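Local coordinates for uncharacterized protein (Staphylococcus aureus subsp. aureus, PDB 3H04) that is of unknown function but has an alpha/beta-hydrolase fold with an apparent serine-histidine-aspartate triad, and so probably acts as a hydrolase, perhaps an esterase, at residues D120-F125 against P210-A215; K29-Y34 against C96-F101; G102-A107 against D124-S129; D204-L209 against N233-S238. All blocks are in the same frame, centred on the assembly; numbering follows the deposited sequence.

Interaction 1 of 4, residues D120-F125 against P210-A215; sequences DGVIDF and PPVFIA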
loop_
_atom_site.group_PDB
_atom_site.type_symbol
_atom_site.label_atom_id
_atom_site.label_comp_id
_atom_site.label_asym_id
_atom_site.label_seq_id
_atom_site.Cartn_x
_atom_site.Cartn_y
_atom_site.Cartn_z
ATOM N N ASP A 120 -8.626 12.817 -4.910
ATOM C CA ASP A 120 -9.661 13.349 -3.989
ATOM C C ASP A 120 -9.589 12.868 -2.548
ATOM O O ASP A 120 -10.243 13.416 -1.655
ATOM C CB ASP A 120 -11.020 13.054 -4.595
ATOM C CG ASP A 120 -11.129 13.656 -5.967
ATOM O OD1 ASP A 120 -11.339 14.857 -6.009
ATOM O OD2 ASP A 120 -10.901 12.972 -6.990
ATOM N N GLY A 121 -8.769 11.859 -2.310
ATOM C CA GLY A 121 -8.587 11.338 -0.963
ATOM C C GLY A 121 -7.721 10.109 -0.924
ATOM O O GLY A 121 -7.476 9.485 -1.949
ATOM N N VAL A 122 -7.280 9.752 0.288
ATOM C CA VAL A 122 -6.428 8.596 0.503
ATOM C C VAL A 122 -6.937 7.799 1.679
ATOM O O VAL A 122 -7.309 8.394 2.725
ATOM C CB VAL A 122 -4.944 8.995 0.876
ATOM C CG1 VAL A 122 -4.107 7.699 1.179
ATOM C CG2 VAL A 122 -4.308 9.789 -0.261
ATOM N N ILE A 123 -6.977 6.475 1.511
ATOM C CA ILE A 123 -7.302 5.541 2.573
ATOM C C ILE A 123 -6.021 4.803 2.915
ATOM O O ILE A 123 -5.464 4.138 2.060
ATOM C CB ILE A 123 -8.376 4.554 2.171
ATOM C CG1 ILE A 123 -9.556 5.307 1.518
ATOM C CG2 ILE A 123 -8.759 3.662 3.389
ATOM C CD1 ILE A 123 -10.287 4.489 0.507
ATOM N N ASP A 124 -5.558 4.969 4.156
ATOM C CA ASP A 124 -4.241 4.515 4.643
ATOM C C ASP A 124 -4.483 3.531 5.748
ATOM O O ASP A 124 -4.807 3.920 6.884
ATOM C CB ASP A 124 -3.445 5.726 5.157
ATOM C CG ASP A 124 -2.207 5.372 5.986
ATOM O OD1 ASP A 124 -1.743 4.205 6.029
ATOM O OD2 ASP A 124 -1.708 6.337 6.652
ATOM N N PHE A 125 -4.368 2.238 5.410
ATOM C CA PHE A 125 -4.461 1.187 6.422
ATOM C C PHE A 125 -3.030 0.807 6.827
ATOM O O PHE A 125 -2.265 0.282 6.008
ATOM C CB PHE A 125 -5.191 -0.042 5.900
ATOM C CG PHE A 125 -6.694 0.009 5.992
ATOM C CD1 PHE A 125 -7.415 1.211 6.125
ATOM C CD2 PHE A 125 -7.402 -1.182 5.925
ATOM C CE1 PHE A 125 -8.838 1.207 6.161
ATOM C CE2 PHE A 125 -8.756 -1.192 5.976
ATOM C CZ PHE A 125 -9.496 -0.005 6.095
ATOM N N PRO A 210 -4.859 15.698 0.117
ATOM C CA PRO A 210 -6.317 15.614 0.230
ATOM C C PRO A 210 -6.688 14.828 1.506
ATOM O O PRO A 210 -5.816 14.374 2.214
ATOM C CB PRO A 210 -6.732 14.849 -1.046
ATOM C CG PRO A 210 -5.577 13.975 -1.317
ATOM C CD PRO A 210 -4.363 14.820 -0.951
ATOM N N PRO A 211 -7.975 14.678 1.817
ATOM C CA PRO A 211 -8.256 14.031 3.092
ATOM C C PRO A 211 -7.753 12.609 3.212
ATOM O O PRO A 211 -7.827 11.827 2.252
ATOM C CB PRO A 211 -9.793 14.041 3.160
ATOM C CG PRO A 211 -10.225 15.163 2.318
ATOM C CD PRO A 211 -9.203 15.205 1.200
ATOM N N VAL A 212 -7.302 12.255 4.411
ATOM C CA VAL A 212 -6.736 10.943 4.669
ATOM C C VAL A 212 -7.500 10.174 5.713
ATOM O O VAL A 212 -7.695 10.668 6.856
ATOM C CB VAL A 212 -5.299 11.008 5.139
ATOM C CG1 VAL A 212 -4.755 9.572 5.196
ATOM C CG2 VAL A 212 -4.411 11.931 4.170
ATOM N N PHE A 213 -7.968 8.986 5.354
ATOM C CA PHE A 213 -8.590 8.061 6.359
ATOM C C PHE A 213 -7.495 7.137 6.877
ATOM O O PHE A 213 -6.811 6.507 6.073
ATOM C CB PHE A 213 -9.715 7.284 5.715
ATOM C CG PHE A 213 -10.481 6.370 6.653
ATOM C CD1 PHE A 213 -11.693 6.753 7.151
ATOM C CD2 PHE A 213 -9.941 5.119 7.039
ATOM C CE1 PHE A 213 -12.418 5.922 8.024
ATOM C CE2 PHE A 213 -10.649 4.288 7.905
ATOM C CZ PHE A 213 -11.889 4.700 8.408
ATOM N N ILE A 214 -7.296 7.050 8.187
ATOM C CA ILE A 214 -6.213 6.229 8.753
ATOM C C ILE A 214 -6.838 5.188 9.651
ATOM O O ILE A 214 -7.688 5.544 10.482
ATOM C CB ILE A 214 -5.213 7.069 9.541
ATOM C CG1 ILE A 214 -4.657 8.195 8.611
ATOM C CG2 ILE A 214 -4.127 6.134 10.183
ATOM C CD1 ILE A 214 -3.876 9.348 9.309
ATOM N N ALA A 215 -6.425 3.906 9.498
ATOM C CA ALA A 215 -6.784 2.832 10.471
ATOM C C ALA A 215 -5.451 2.181 10.841
ATOM O O ALA A 215 -4.681 1.792 9.925
ATOM C CB ALA A 215 -7.769 1.804 9.879
#
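Four backbone hydrogen bonds knit strand 121-125 to strand 212-215 in parallel register, in the central sheet of the alpha/beta-hydrolase fold. The ladder opens with Val-122 N giving its proton to Pro-211 O (2.9 Å) and continues when Phe-213 N donates to Val-122 O. Next, Asp-124 N reaches Phe-213 O at 2.8 Å, the donor lying almost on the C=O axis (173°). Ala-215 N closes the set on Asp-124 O, a slightly longer bond made in the carbonyl plane. On the face carrying Ile-123, Phe-125, Phe-213 and Ala-215 the packing is centred on two phenyl rings. Ala-215 CB makes a CH-pi contact with the Phe-125 ring, 4.2 Å from its centroid, a methyl being small enough to come this close, obliquely and off-centre. The Phe-213 side chain, CG anti to its backbone N, crosses that of Phe-125 obliquely, so that Phe-213 CE2 meets Phe-125 CE1 at 4.0 Å, while Ile-123 CG2 touches Phe-213 CD2. Helix 256-273 covers this face through Val-265, and Phe-101 and Tyr-262 meet the Phe-125 ring edge-to-face. The other face bears the beta-branched Val-122, Val-212 and Ile-214, with Asp-124 among them: Val-212 CG1 lies 4.1 Å from Asp-124 CB, and the carboxylate runs alongside Ile-214, its OD1 taken by Gly-127 N. At the entry, Pro-210 CB packs on the Gly-121 backbone; proline, lacking an N-H, suits a place where the ladder has not begun. Four well-directed bonds between largely apolar faces are consistent with a firmly joined seam, the buried Asp-124 charge probably eased by its backbone donor.

Interaction 2 of 4, residues K29-Y34 against C96-F101; sequences KGVIVY and CPIFTF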
loop_
_atom_site.group_PDB
_atom_site.type_symbol
_atom_site.label_atom_id
_atom_site.label_comp_id
_atom_site.label_asym_id
_atom_site.label_seq_id
_atom_site.Cartn_x
_atom_site.Cartn_y
_atom_site.Cartn_z
ATOM N N LYS A 29 -19.776 6.485 -8.191
ATOM C CA LYS A 29 -19.485 7.741 -7.495
ATOM C C LYS A 29 -17.996 8.118 -7.587
ATOM O O LYS A 29 -17.624 9.266 -7.319
ATOM C CB LYS A 29 -19.878 7.640 -6.019
ATOM C CG LYS A 29 -21.377 7.649 -5.720
ATOM C CD LYS A 29 -21.575 7.940 -4.222
ATOM C CE LYS A 29 -23.002 7.778 -3.751
ATOM N NZ LYS A 29 -23.311 6.373 -3.352
ATOM N N GLY A 30 -17.149 7.144 -7.930
ATOM C CA GLY A 30 -15.702 7.349 -7.930
ATOM C C GLY A 30 -14.901 6.072 -8.174
ATOM O O GLY A 30 -15.441 4.982 -8.259
ATOM N N VAL A 31 -13.593 6.230 -8.273
ATOM C CA VAL A 31 -12.707 5.122 -8.507
ATOM C C VAL A 31 -11.743 5.074 -7.332
ATOM O O VAL A 31 -11.157 6.102 -6.937
ATOM C CB VAL A 31 -11.955 5.292 -9.859
ATOM C CG1 VAL A 31 -11.331 6.655 -9.952
ATOM C CG2 VAL A 31 -10.836 4.263 -10.023
ATOM N N ILE A 32 -11.625 3.875 -6.777
ATOM C CA ILE A 32 -10.704 3.581 -5.701
ATOM C C ILE A 32 -9.573 2.754 -6.327
ATOM O O ILE A 32 -9.790 1.613 -6.721
ATOM C CB ILE A 32 -11.376 2.748 -4.606
ATOM C CG1 ILE A 32 -12.597 3.469 -4.037
ATOM C CG2 ILE A 32 -10.334 2.436 -3.461
ATOM C CD1 ILE A 32 -13.559 2.551 -3.278
ATOM N N VAL A 33 -8.376 3.317 -6.356
ATOM C CA VAL A 33 -7.188 2.600 -6.802
ATOM C C VAL A 33 -6.514 1.920 -5.629
ATOM O O VAL A 33 -5.948 2.585 -4.761
ATOM C CB VAL A 33 -6.168 3.554 -7.476
ATOM C CG1 VAL A 33 -4.948 2.737 -8.006
ATOM C CG2 VAL A 33 -6.873 4.397 -8.609
ATOM N N TYR A 34 -6.548 0.587 -5.635
ATOM C CA TYR A 34 -6.112 -0.212 -4.511
ATOM C C TYR A 34 -4.679 -0.712 -4.703
ATOM O O TYR A 34 -4.365 -1.286 -5.737
ATOM C CB TYR A 34 -7.049 -1.386 -4.269
ATOM C CG TYR A 34 -6.488 -2.355 -3.259
ATOM C CD1 TYR A 34 -6.405 -2.008 -1.919
ATOM C CD2 TYR A 34 -6.014 -3.619 -3.648
ATOM C CE1 TYR A 34 -5.847 -2.849 -0.993
ATOM C CE2 TYR A 34 -5.477 -4.471 -2.731
ATOM C CZ TYR A 34 -5.408 -4.093 -1.385
ATOM O OH TYR A 34 -4.844 -4.916 -0.433
ATOM N N CYS A 96 -13.993 12.038 -13.084
ATOM C CA CYS A 96 -14.588 11.265 -12.004
ATOM C C CYS A 96 -13.710 11.310 -10.716
ATOM O O CYS A 96 -12.492 11.408 -10.819
ATOM C CB CYS A 96 -14.841 9.855 -12.555
ATOM S SG CYS A 96 -15.267 8.651 -11.325
ATOM N N PRO A 97 -14.325 11.303 -9.512
ATOM C CA PRO A 97 -13.497 11.341 -8.302
ATOM C C PRO A 97 -12.604 10.126 -8.234
ATOM O O PRO A 97 -13.040 9.049 -8.601
ATOM C CB PRO A 97 -14.526 11.305 -7.168
ATOM C CG PRO A 97 -15.769 12.004 -7.806
ATOM C CD PRO A 97 -15.760 11.414 -9.188
ATOM N N ILE A 98 -11.378 10.306 -7.769
ATOM C CA ILE A 98 -10.418 9.202 -7.689
ATOM C C ILE A 98 -9.711 9.209 -6.318
ATOM O O ILE A 98 -9.349 10.275 -5.793
ATOM C CB ILE A 98 -9.464 9.237 -8.929
ATOM C CG1 ILE A 98 -8.594 7.992 -9.018
ATOM C CG2 ILE A 98 -8.640 10.519 -8.972
ATOM C CD1 ILE A 98 -7.984 7.774 -10.437
ATOM N N PHE A 99 -9.551 8.006 -5.752
ATOM C CA PHE A 99 -8.928 7.790 -4.469
ATOM C C PHE A 99 -7.851 6.699 -4.535
ATOM O O PHE A 99 -7.949 5.760 -5.343
ATOM C CB PHE A 99 -10.003 7.344 -3.472
ATOM C CG PHE A 99 -11.180 8.294 -3.402
ATOM C CD1 PHE A 99 -11.141 9.375 -2.560
ATOM C CD2 PHE A 99 -12.288 8.124 -4.227
ATOM C CE1 PHE A 99 -12.202 10.265 -2.503
ATOM C CE2 PHE A 99 -13.316 8.995 -4.182
ATOM C CZ PHE A 99 -13.290 10.055 -3.307
ATOM N N THR A 100 -6.887 6.788 -3.629
ATOM C CA THR A 100 -5.916 5.698 -3.431
ATOM C C THR A 100 -6.207 5.039 -2.087
ATOM O O THR A 100 -6.570 5.702 -1.098
ATOM C CB THR A 100 -4.469 6.164 -3.560
ATOM O OG1 THR A 100 -4.184 7.243 -2.635
ATOM C CG2 THR A 100 -4.193 6.647 -5.035
ATOM N N PHE A 101 -6.124 3.723 -2.077
ATOM C CA PHE A 101 -6.408 2.905 -0.910
ATOM C C PHE A 101 -5.267 1.939 -0.872
ATOM O O PHE A 101 -5.128 1.157 -1.811
ATOM C CB PHE A 101 -7.755 2.188 -1.062
ATOM C CG PHE A 101 -7.991 1.102 -0.037
ATOM C CD1 PHE A 101 -7.382 1.150 1.198
ATOM C CD2 PHE A 101 -8.816 0.025 -0.337
ATOM C CE1 PHE A 101 -7.619 0.181 2.173
ATOM C CE2 PHE A 101 -9.034 -0.988 0.608
ATOM C CZ PHE A 101 -8.459 -0.905 1.867
#
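This is a parallel pairing of neighbouring strands, 30-34 with 98-101, at the heart of the alpha/beta-hydrolase sheet, the second of them leading to the probable nucleophile elbow. The strand segments run 26° from parallel, and four backbone bonds join them. Val-31 N donates to Pro-97 O and its carbonyl receives Phe-99 N; Val-33 N then reaches Phe-99 O at 2.7 Å with an N-H...O angle of 170°. In the last rung Phe-101 N stands 33° above the carbonyl plane of Val-33, away from a lone-pair direction. Gly-30 CA is 3.2 Å from Pro-97 O, and a CB there would be tight against that oxygen and against Phe-99 CE2. Beta-branched Val-31 and Val-33 share a face with Ile-98, whose CD1 meets Val-33 CG2 at 4.0 Å; Phe-86 of helix 75-91 packs on Val-33 and Ile-98. The opposite face holds Ile-32, Phe-99, Tyr-34 and Phe-101, and helix 256-273 packs on all but Tyr-34. Tyrosine suits that place because its ring packs on Phe-101 while its OH bonds Asp-47 OD1 and Arg-103 NE. Phe-101 CB sits 3.5 Å from Ile-32 CG2, and Tyr-34 CD1 lies over one face of the Phe-101 ring, 3.5 Å from Phe-101 CD2.

Interaction 3 of 4, residues G102-A107 against D124-S129; sequences GRSSGA and DFYGYS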
loop_
_atom_site.group_PDB
_atom_site.type_symbol
_atom_site.label_atom_id
_atom_site.label_comp_id
_atom_site.label_asym_id
_atom_site.label_seq_id
_atom_site.Cartn_x
_atom_site.Cartn_y
_atom_site.Cartn_z
ATOM N N GLY A 102 -4.420 2.035 0.158
ATOM C CA GLY A 102 -3.349 1.067 0.376
ATOM C C GLY A 102 -3.376 0.447 1.759
ATOM O O GLY A 102 -3.954 1.000 2.728
ATOM N N ARG A 103 -2.764 -0.724 1.856
ATOM C CA ARG A 103 -2.543 -1.404 3.112
ATOM C C ARG A 103 -1.070 -1.594 3.238
ATOM O O ARG A 103 -0.408 -2.084 2.313
ATOM C CB ARG A 103 -3.296 -2.740 3.192
ATOM C CG ARG A 103 -4.801 -2.527 2.961
ATOM C CD ARG A 103 -5.686 -3.661 3.305
ATOM N NE ARG A 103 -5.373 -4.885 2.545
ATOM C CZ ARG A 103 -5.876 -6.101 2.800
ATOM N NH1 ARG A 103 -6.711 -6.301 3.802
ATOM N NH2 ARG A 103 -5.547 -7.127 2.029
ATOM N N SER A 104 -0.565 -1.238 4.414
ATOM C CA SER A 104 0.821 -1.422 4.776
ATOM C C SER A 104 1.682 -0.599 3.777
ATOM O O SER A 104 1.455 0.594 3.594
ATOM C CB SER A 104 1.152 -2.930 4.864
ATOM O OG SER A 104 2.321 -3.104 5.629
ATOM N N SER A 105 2.667 -1.213 3.126
ATOM C CA SER A 105 3.473 -0.533 2.140
ATOM C C SER A 105 2.669 -0.018 0.942
ATOM O O SER A 105 3.082 0.927 0.296
ATOM C CB SER A 105 4.573 -1.485 1.646
ATOM O OG SER A 105 4.007 -2.755 1.230
ATOM N N GLY A 106 1.526 -0.618 0.634
ATOM C CA GLY A 106 0.639 -0.048 -0.363
ATOM C C GLY A 106 0.087 1.313 -0.001
ATOM O O GLY A 106 -0.207 2.135 -0.901
ATOM N N ALA A 107 -0.094 1.556 1.309
ATOM C CA ALA A 107 -0.564 2.861 1.781
ATOM C C ALA A 107 0.535 3.895 1.618
ATOM O O ALA A 107 0.262 5.046 1.246
ATOM C CB ALA A 107 -1.079 2.798 3.264
ATOM N N ASP A 124 -5.558 4.969 4.156
ATOM C CA ASP A 124 -4.241 4.515 4.643
ATOM C C ASP A 124 -4.483 3.531 5.748
ATOM O O ASP A 124 -4.807 3.920 6.884
ATOM C CB ASP A 124 -3.445 5.726 5.157
ATOM C CG ASP A 124 -2.207 5.372 5.986
ATOM O OD1 ASP A 124 -1.743 4.205 6.029
ATOM O OD2 ASP A 124 -1.708 6.337 6.652
ATOM N N PHE A 125 -4.368 2.238 5.410
ATOM C CA PHE A 125 -4.461 1.187 6.422
ATOM C C PHE A 125 -3.030 0.807 6.827
ATOM O O PHE A 125 -2.265 0.282 6.008
ATOM C CB PHE A 125 -5.191 -0.042 5.900
ATOM C CG PHE A 125 -6.694 0.009 5.992
ATOM C CD1 PHE A 125 -7.415 1.211 6.125
ATOM C CD2 PHE A 125 -7.402 -1.182 5.925
ATOM C CE1 PHE A 125 -8.838 1.207 6.161
ATOM C CE2 PHE A 125 -8.756 -1.192 5.976
ATOM C CZ PHE A 125 -9.496 -0.005 6.095
ATOM N N TYR A 126 -2.658 1.147 8.067
ATOM C CA TYR A 126 -1.394 0.773 8.682
ATOM C C TYR A 126 -0.132 0.935 7.820
ATOM O O TYR A 126 0.746 0.048 7.792
ATOM C CB TYR A 126 -1.436 -0.609 9.321
ATOM C CG TYR A 126 -2.199 -1.678 8.566
ATOM C CD1 TYR A 126 -1.583 -2.407 7.542
ATOM C CD2 TYR A 126 -3.543 -1.898 8.807
ATOM C CE1 TYR A 126 -2.281 -3.401 6.791
ATOM C CE2 TYR A 126 -4.238 -2.904 8.082
ATOM C CZ TYR A 126 -3.598 -3.646 7.095
ATOM O OH TYR A 126 -4.280 -4.584 6.365
ATOM N N GLY A 127 -0.065 2.076 7.145
ATOM C CA GLY A 127 1.068 2.462 6.326
ATOM C C GLY A 127 1.885 3.588 6.990
ATOM O O GLY A 127 1.883 3.789 8.228
ATOM N N TYR A 128 2.586 4.293 6.130
ATOM C CA TYR A 128 3.595 5.241 6.525
ATOM C C TYR A 128 3.856 6.165 5.359
ATOM O O TYR A 128 3.580 5.807 4.235
ATOM C CB TYR A 128 4.894 4.517 6.897
ATOM C CG TYR A 128 5.330 3.399 5.973
ATOM C CD1 TYR A 128 6.236 3.636 4.948
ATOM C CD2 TYR A 128 4.801 2.108 6.101
ATOM C CE1 TYR A 128 6.644 2.610 4.089
ATOM C CE2 TYR A 128 5.230 1.043 5.249
ATOM C CZ TYR A 128 6.156 1.323 4.270
ATOM O OH TYR A 128 6.561 0.360 3.413
ATOM N N SER A 129 4.426 7.331 5.643
ATOM C CA SER A 129 4.698 8.376 4.631
ATOM C C SER A 129 6.202 8.567 4.338
ATOM O O SER A 129 6.617 9.516 3.654
ATOM C CB SER A 129 4.127 9.697 5.152
ATOM O OG SER A 129 4.810 10.150 6.338
#
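The Tyr-126 ring carries Phe-125 CB over one face, 3.7 Å above its plane; His-248 meets the ring edge-to-face, and Tyr-126 CD1 comes up obliquely to Ser-104 N at 3.5 Å. Its OH end runs alongside the Arg-103 side chain and lies 3.5 Å from Arg-103 CD; the ring and guanidinium planes are 42° apart. Arg-103, bent at chi3, forms a salt bridge with Asp-251, whose other oxygen bonds the Tyr-126 hydroxyl, so one carboxylate holds both groups. The Tyr-128 ring is obliquely approached by Ser-105 CA, while Tyr-108 stacks on it and Phe-136 meets it edge-to-face. Phe-125 N donates to Gly-102 O, and Ser-104 N to Phe-125 O at 2.8 Å. Ser-104 then turns sharply with positive phi (61°) into helix 105-116, which fits the strained nucleophile elbow of the alpha/beta hydrolases, Gly-102, Ser-104 and Gly-106 matching GxSxG. Both glycines suit it: a CB on Gly-102 would strike Gly-106 O, one on Gly-106 would crowd Arg-103 O. Ser-104 OG, anti to its own N, bonds His-248 NE2, probably in a triad with Asp-220. Asp-124 OD1 accepts Gly-127 N on its syn lone pair, an Asx motif, and Ala-107 CB sits 3.2 Å from that oxygen. Gly-127 CA lies 3.3 Å from Ser-104 O, where a side chain would clash, while the buried Tyr-126 O finds no hydrogen-bond partner.

Interaction 4 of 4, residues D204-L209 against N233-S238; sequences DELKTL and NHVPHS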
loop_
_atom_site.group_PDB
_atom_site.type_symbol
_atom_site.label_atom_id
_atom_site.label_comp_id
_atom_site.label_asym_id
_atom_site.label_seq_id
_atom_site.Cartn_x
_atom_site.Cartn_y
_atom_site.Cartn_z
ATOM N N ASP A 204 5.566 20.148 4.467
ATOM C CA ASP A 204 4.870 21.103 3.594
ATOM C C ASP A 204 4.039 20.418 2.518
ATOM O O ASP A 204 3.046 20.971 2.057
ATOM C CB ASP A 204 5.850 22.078 2.945
ATOM C CG ASP A 204 6.188 23.264 3.844
ATOM O OD1 ASP A 204 5.592 23.371 4.950
ATOM O OD2 ASP A 204 7.015 24.118 3.423
ATOM N N GLU A 205 4.453 19.205 2.145
ATOM C CA GLU A 205 3.752 18.351 1.230
ATOM C C GLU A 205 2.588 17.624 1.918
ATOM O O GLU A 205 1.492 17.574 1.350
ATOM C CB GLU A 205 4.743 17.328 0.631
ATOM C CG GLU A 205 5.871 17.983 -0.148
ATOM C CD GLU A 205 5.558 18.090 -1.626
ATOM O OE1 GLU A 205 4.387 18.430 -1.978
ATOM O OE2 GLU A 205 6.490 17.809 -2.445
ATOM N N LEU A 206 2.799 17.141 3.146
ATOM C CA LEU A 206 1.715 16.528 3.929
ATOM C C LEU A 206 0.547 17.518 4.142
ATOM O O LEU A 206 -0.641 17.167 4.054
ATOM C CB LEU A 206 2.244 16.056 5.284
ATOM C CG LEU A 206 3.075 14.776 5.280
ATOM C CD1 LEU A 206 3.635 14.543 6.678
ATOM C CD2 LEU A 206 2.184 13.607 4.817
ATOM N N LYS A 207 0.921 18.770 4.422
ATOM C CA LYS A 207 -0.022 19.867 4.629
ATOM C C LYS A 207 -0.957 20.116 3.455
ATOM O O LYS A 207 -2.009 20.711 3.610
ATOM C CB LYS A 207 0.738 21.161 4.868
ATOM C CG LYS A 207 1.319 21.317 6.239
ATOM C CD LYS A 207 1.752 22.790 6.471
ATOM C CE LYS A 207 0.613 23.774 6.531
ATOM N NZ LYS A 207 1.110 25.103 7.047
ATOM N N THR A 208 -0.546 19.706 2.265
ATOM C CA THR A 208 -1.359 19.916 1.083
ATOM C C THR A 208 -2.038 18.654 0.596
ATOM O O THR A 208 -2.619 18.668 -0.475
ATOM C CB THR A 208 -0.482 20.496 -0.071
ATOM O OG1 THR A 208 0.462 19.513 -0.464
ATOM C CG2 THR A 208 0.227 21.764 0.395
ATOM N N LEU A 209 -1.960 17.560 1.362
ATOM C CA LEU A 209 -2.615 16.323 0.929
ATOM C C LEU A 209 -4.134 16.432 0.999
ATOM O O LEU A 209 -4.657 17.187 1.832
ATOM C CB LEU A 209 -2.129 15.123 1.728
ATOM C CG LEU A 209 -0.733 14.575 1.481
ATOM C CD1 LEU A 209 -0.559 13.360 2.325
ATOM C CD2 LEU A 209 -0.523 14.264 -0.034
ATOM N N ASN A 233 -0.026 14.776 12.401
ATOM C CA ASN A 233 0.625 16.028 12.778
ATOM C C ASN A 233 0.643 17.129 11.695
ATOM O O ASN A 233 0.994 18.262 11.976
ATOM C CB ASN A 233 2.058 15.764 13.287
ATOM C CG ASN A 233 2.089 14.999 14.639
ATOM O OD1 ASN A 233 1.075 14.825 15.329
ATOM N ND2 ASN A 233 3.269 14.518 14.995
ATOM N N HIS A 234 0.264 16.820 10.464
ATOM C CA HIS A 234 0.409 17.790 9.361
ATOM C C HIS A 234 -0.762 17.905 8.395
ATOM O O HIS A 234 -0.955 18.964 7.827
ATOM C CB HIS A 234 1.671 17.421 8.542
ATOM C CG HIS A 234 2.938 17.602 9.325
ATOM N ND1 HIS A 234 3.426 18.853 9.634
ATOM C CD2 HIS A 234 3.721 16.720 9.990
ATOM C CE1 HIS A 234 4.494 18.730 10.397
ATOM N NE2 HIS A 234 4.703 17.449 10.625
ATOM N N VAL A 235 -1.459 16.807 8.101
ATOM C CA VAL A 235 -2.500 16.850 7.051
ATOM C C VAL A 235 -3.731 17.608 7.527
ATOM O O VAL A 235 -4.024 17.615 8.761
ATOM C CB VAL A 235 -2.918 15.466 6.469
ATOM C CG1 VAL A 235 -1.690 14.746 5.833
ATOM C CG2 VAL A 235 -3.641 14.606 7.521
ATOM N N PRO A 236 -4.420 18.299 6.585
ATOM C CA PRO A 236 -5.484 19.173 7.024
ATOM C C PRO A 236 -6.811 18.469 7.364
ATOM O O PRO A 236 -7.612 19.011 8.124
ATOM C CB PRO A 236 -5.676 20.152 5.833
ATOM C CG PRO A 236 -5.007 19.436 4.627
ATOM C CD PRO A 236 -3.934 18.633 5.213
ATOM N N HIS A 237 -7.033 17.290 6.793
ATOM C CA HIS A 237 -8.267 16.561 7.022
ATOM C C HIS A 237 -7.920 15.111 7.238
ATOM O O HIS A 237 -7.323 14.479 6.319
ATOM C CB HIS A 237 -9.190 16.676 5.797
ATOM C CG HIS A 237 -9.442 18.083 5.365
ATOM N ND1 HIS A 237 -8.822 18.646 4.263
ATOM C CD2 HIS A 237 -10.208 19.043 5.894
ATOM C CE1 HIS A 237 -9.213 19.900 4.136
ATOM N NE2 HIS A 237 -10.056 20.168 5.114
ATOM N N SER A 238 -8.249 14.603 8.438
ATOM C CA SER A 238 -8.014 13.196 8.759
ATOM C C SER A 238 -9.149 12.609 9.549
ATOM O O SER A 238 -9.897 13.298 10.211
ATOM C CB SER A 238 -6.654 12.940 9.483
ATOM O OG SER A 238 -6.570 13.529 10.787
HETATM O O HOH W 1 -5.764 16.167 4.459
#
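The snug part of this contact is a knot of apolar branches beside Leu-206. Val-235 CG1, anti to its carbonyl carbon (chi1 -60°), points in among the leucines: it lies 3.9 Å from Leu-209 CD1 and 4.2 Å from Leu-206 CD2, and also rests against Leu-206 O. Leu-206 CB meets His-234 CB at 3.6 Å. Leu-206 CD1 comes obliquely to the imidazole. Leucine suits these two buried places because its branched apolar end packs against the facing loop, Leu-209 reaching on to Leu-111 and Ala-114 of helix 105-116. Residues 206-209 form a type I beta turn, closed by Leu-209 N on Leu-206 O, and Glu-205 O is gripped twice, by Thr-208 N and by Thr-208 OG1 (2.8 Å). The turn leads on to strand 212-217, while the facing loop joins helix 226-232 to strand 238-243. On the solvent side, with Lys-207 and Pro-236 exposed, carbon meets carbonyl oxygen without apolar interlocking: Pro-236 CD is 3.3 Å from Lys-207 O, where a compact pyrrolidine ring, with no N-H to place, can lie against carbonyls. Lys-207 CG touches His-234 O. Water 1 bridges the two segments, accepting a hydrogen bond from His-237 N at 2.9 Å and probably donating to Leu-209 O.

Overall arrangement
From the N terminus, interaction 2 comes first: strand 30-35 returns to strand 98-103 after a 61-residue excursion that includes strand 60-65 and helix 75-91. Strand 98-103 then runs on into interaction 3, which closes the short beta-alpha-beta loop through helix 105-116 to the end of strand 121-125. That strand is shared with interaction 1, whose 84-residue excursion, with helices but no strand, ends at strand 212-217. Interactions 1 and 4 cross, since 204-209 lies between 120-125 and 210-215, while its partner 233-238 lies beyond 210-215; Val-212 N to His-237 O links them. Interactions 2, 1 and 3 tie neighbouring strands of one sheet, while interaction 4 joins connections at its border.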